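Local coordinates for protein putative isomerase (Sinorhizobium meliloti, PDB 2PPG) that is a putative isomerase of the mandelate racemase/muconate lactonizing enzyme family in the enolase superfamily, built around a TIM-barrel-like domain, at residues V197-E202 with A233-L239. Sequence-based numbering, arbitrary orientation.
Sequences VAKEME and AMEPHGL
Residues 197-202 form helix throughout, with Met201 N hydrogen-bonded to Val197 O (3.0 Å) and Glu202 N to Ala198 O (3.1 Å). Across from them, 233-234 belong to helix 224-234 and 235-237 keep helical phi/psi. Gly238 has phi/psi 97/79, where a CB would clash with the carbonyl O of His237, so the position suits glycine. Register is set by two CA pairs, Ala198 to Met234 at 5.1 Å and Glu202 to His237 at 6.0 Å; the small Ala198 is consistent with the closer approach. Val197 starts the interface, its CB 3.8 Å from SE of selenomethionine Met234. One residue on, Ala198 CB lies 4.3 Å from Ala233 CB. Selenomethionine Met201, in an m,m,m rotamer, points toward the partner and contributes most, with 112 Å² covered: its CG meets Met234 CG (3.5 Å), its SE reaches Leu239 CD1 (4.0 Å), and its CE touches His237 CB (3.7 Å) and Gly238 O (3.3 Å). Glu202 closes the row with a CH-pi contact, CB 4.1 Å from the centroid of the His237 ring and 23° off its normal; chi1 m of His237 turns that ring to the helix. The 419 Å² buried is mostly van der Waals contact, without hydrogen bonds between the segments, joining helix 197-208 to the C-terminal part of helix 224-234 and the connection after it in the TIM-barrel-like domain. Beyond the segments, Arg205 of helix 197-208 hydrogen-bonds His237 O and Gly238 O, in the connection to strand 241-243. On the barrel side, Met201 and Met234 both touch Phe188 of strand 185-189, while Ile214 and Cys216 of strand 213-217 meet Met201 and Met234, respectively.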
loop_
_atom_site.group_PDB
_atom_site.type_symbol
_atom_site.label_atom_id
_atom_site.label_comp_id
_atom_site.label_asym_id
_atom_site.label_seq_id
_atom_site.Cartn_x
_atom_site.Cartn_y
_atom_site.Cartn_z
ATOM N N VAL A 197 -19.247 29.871 10.265
ATOM C CA VAL A 197 -18.114 30.250 9.394
ATOM C C VAL A 197 -18.462 30.626 7.939
ATOM O O VAL A 197 -17.801 31.491 7.353
ATOM C CB VAL A 197 -16.965 29.184 9.392
ATOM C CG1 VAL A 197 -16.345 29.043 10.777
ATOM C CG2 VAL A 197 -17.448 27.838 8.854
ATOM N N ALA A 198 -19.480 29.990 7.363
ATOM C CA ALA A 198 -19.882 30.279 5.983
ATOM C C ALA A 198 -20.281 31.740 5.815
ATOM O O ALA A 198 -19.863 32.405 4.863
ATOM C CB ALA A 198 -21.017 29.360 5.539
ATOM N N LYS A 199 -21.082 32.240 6.751
ATOM C CA LYS A 199 -21.567 33.608 6.688
ATOM C C LYS A 199 -20.424 34.565 6.978
ATOM O O LYS A 199 -20.430 35.711 6.525
ATOM C CB LYS A 199 -22.719 33.833 7.676
ATOM C CG LYS A 199 -24.043 33.167 7.303
ATOM C CD LYS A 199 -25.129 33.498 8.340
ATOM C CE LYS A 199 -26.120 32.344 8.573
ATOM N NZ LYS A 199 -27.287 32.396 7.656
ATOM N N GLU A 200 -19.445 34.076 7.732
ATOM C CA GLU A 200 -18.272 34.857 8.104
ATOM C C GLU A 200 -17.363 35.125 6.891
ATOM O O GLU A 200 -16.858 36.254 6.716
ATOM C CB GLU A 200 -17.493 34.147 9.215
ATOM C CG GLU A 200 -16.644 35.061 10.085
ATOM C CD GLU A 200 -17.436 35.715 11.209
ATOM O OE1 GLU A 200 -18.609 35.322 11.436
ATOM O OE2 GLU A 200 -16.881 36.617 11.874
HETATM N N MSE A 201 -17.155 34.090 6.065
HETATM C CA MSE A 201 -16.394 34.216 4.816
HETATM C C MSE A 201 -17.109 35.143 3.847
HETATM O O MSE A 201 -16.523 36.074 3.305
HETATM C CB MSE A 201 -16.202 32.851 4.159
HETATM C CG MSE A 201 -15.066 32.033 4.734
HETATM SE SE MSE A 201 -13.259 32.676 4.291
HETATM C CE MSE A 201 -13.346 32.804 2.342
ATOM N N GLU A 202 -18.387 34.863 3.635
ATOM C CA GLU A 202 -19.258 35.712 2.844
ATOM C C GLU A 202 -19.023 37.212 3.100
ATOM O O GLU A 202 -18.768 37.971 2.162
ATOM C CB GLU A 202 -20.713 35.343 3.150
ATOM C CG GLU A 202 -21.747 35.953 2.225
ATOM C CD GLU A 202 -23.104 35.298 2.402
ATOM O OE1 GLU A 202 -23.601 34.687 1.424
ATOM O OE2 GLU A 202 -23.653 35.369 3.529
ATOM N N ALA A 233 -18.103 24.672 2.401
ATOM C CA ALA A 233 -19.114 25.713 2.504
ATOM C C ALA A 233 -18.473 27.090 2.337
ATOM O O ALA A 233 -19.120 28.038 1.890
ATOM C CB ALA A 233 -19.833 25.616 3.834
HETATM N N MSE A 234 -17.194 27.173 2.696
HETATM C CA MSE A 234 -16.433 28.413 2.685
HETATM C C MSE A 234 -15.716 28.643 1.361
HETATM O O MSE A 234 -15.367 29.775 1.040
HETATM C CB MSE A 234 -15.383 28.388 3.799
HETATM C CG MSE A 234 -15.915 28.632 5.188
HETATM SE SE MSE A 234 -14.485 28.659 6.545
HETATM C CE MSE A 234 -14.099 26.759 6.624
ATOM N N GLU A 235 -15.487 27.573 0.609
ATOM C CA GLU A 235 -14.686 27.630 -0.619
ATOM C C GLU A 235 -15.227 28.507 -1.756
ATOM O O GLU A 235 -14.443 29.152 -2.444
ATOM C CB GLU A 235 -14.345 26.217 -1.128
ATOM C CG GLU A 235 -13.087 25.630 -0.487
ATOM C CD GLU A 235 -12.879 24.136 -0.767
ATOM O OE1 GLU A 235 -13.848 23.360 -0.694
ATOM O OE2 GLU A 235 -11.734 23.722 -1.042
ATOM N N PRO A 236 -16.554 28.536 -1.976
ATOM C CA PRO A 236 -17.040 29.479 -2.990
ATOM C C PRO A 236 -16.611 30.932 -2.731
ATOM O O PRO A 236 -16.503 31.720 -3.674
ATOM C CB PRO A 236 -18.572 29.337 -2.911
ATOM C CG PRO A 236 -18.855 28.581 -1.648
ATOM C CD PRO A 236 -17.652 27.738 -1.399
ATOM N N HIS A 237 -16.350 31.270 -1.469
ATOM C CA HIS A 237 -15.877 32.604 -1.094
ATOM C C HIS A 237 -14.358 32.844 -1.211
ATOM O O HIS A 237 -13.901 33.976 -1.096
ATOM C CB HIS A 237 -16.380 32.952 0.302
ATOM C CG HIS A 237 -17.857 32.819 0.432
ATOM N ND1 HIS A 237 -18.734 33.594 -0.298
ATOM C CD2 HIS A 237 -18.617 31.970 1.162
ATOM C CE1 HIS A 237 -19.974 33.239 -0.008
ATOM N NE2 HIS A 237 -19.931 32.256 0.875
ATOM N N GLY A 238 -13.585 31.791 -1.448
ATOM C CA GLY A 238 -12.152 31.936 -1.709
ATOM C C GLY A 238 -11.305 31.717 -0.468
ATOM O O GLY A 238 -10.838 32.675 0.147
ATOM N N LEU A 239 -11.101 30.450 -0.112
ATOM C CA LEU A 239 -10.427 30.094 1.142
ATOM C C LEU A 239 -8.924 29.872 0.949
ATOM O O LEU A 239 -8.507 29.009 0.181
ATOM C CB LEU A 239 -11.110 28.880 1.810
ATOM C CG LEU A 239 -10.718 28.432 3.229
ATOM C CD1 LEU A 239 -10.871 29.507 4.311
ATOM C CD2 LEU A 239 -11.489 27.183 3.611
#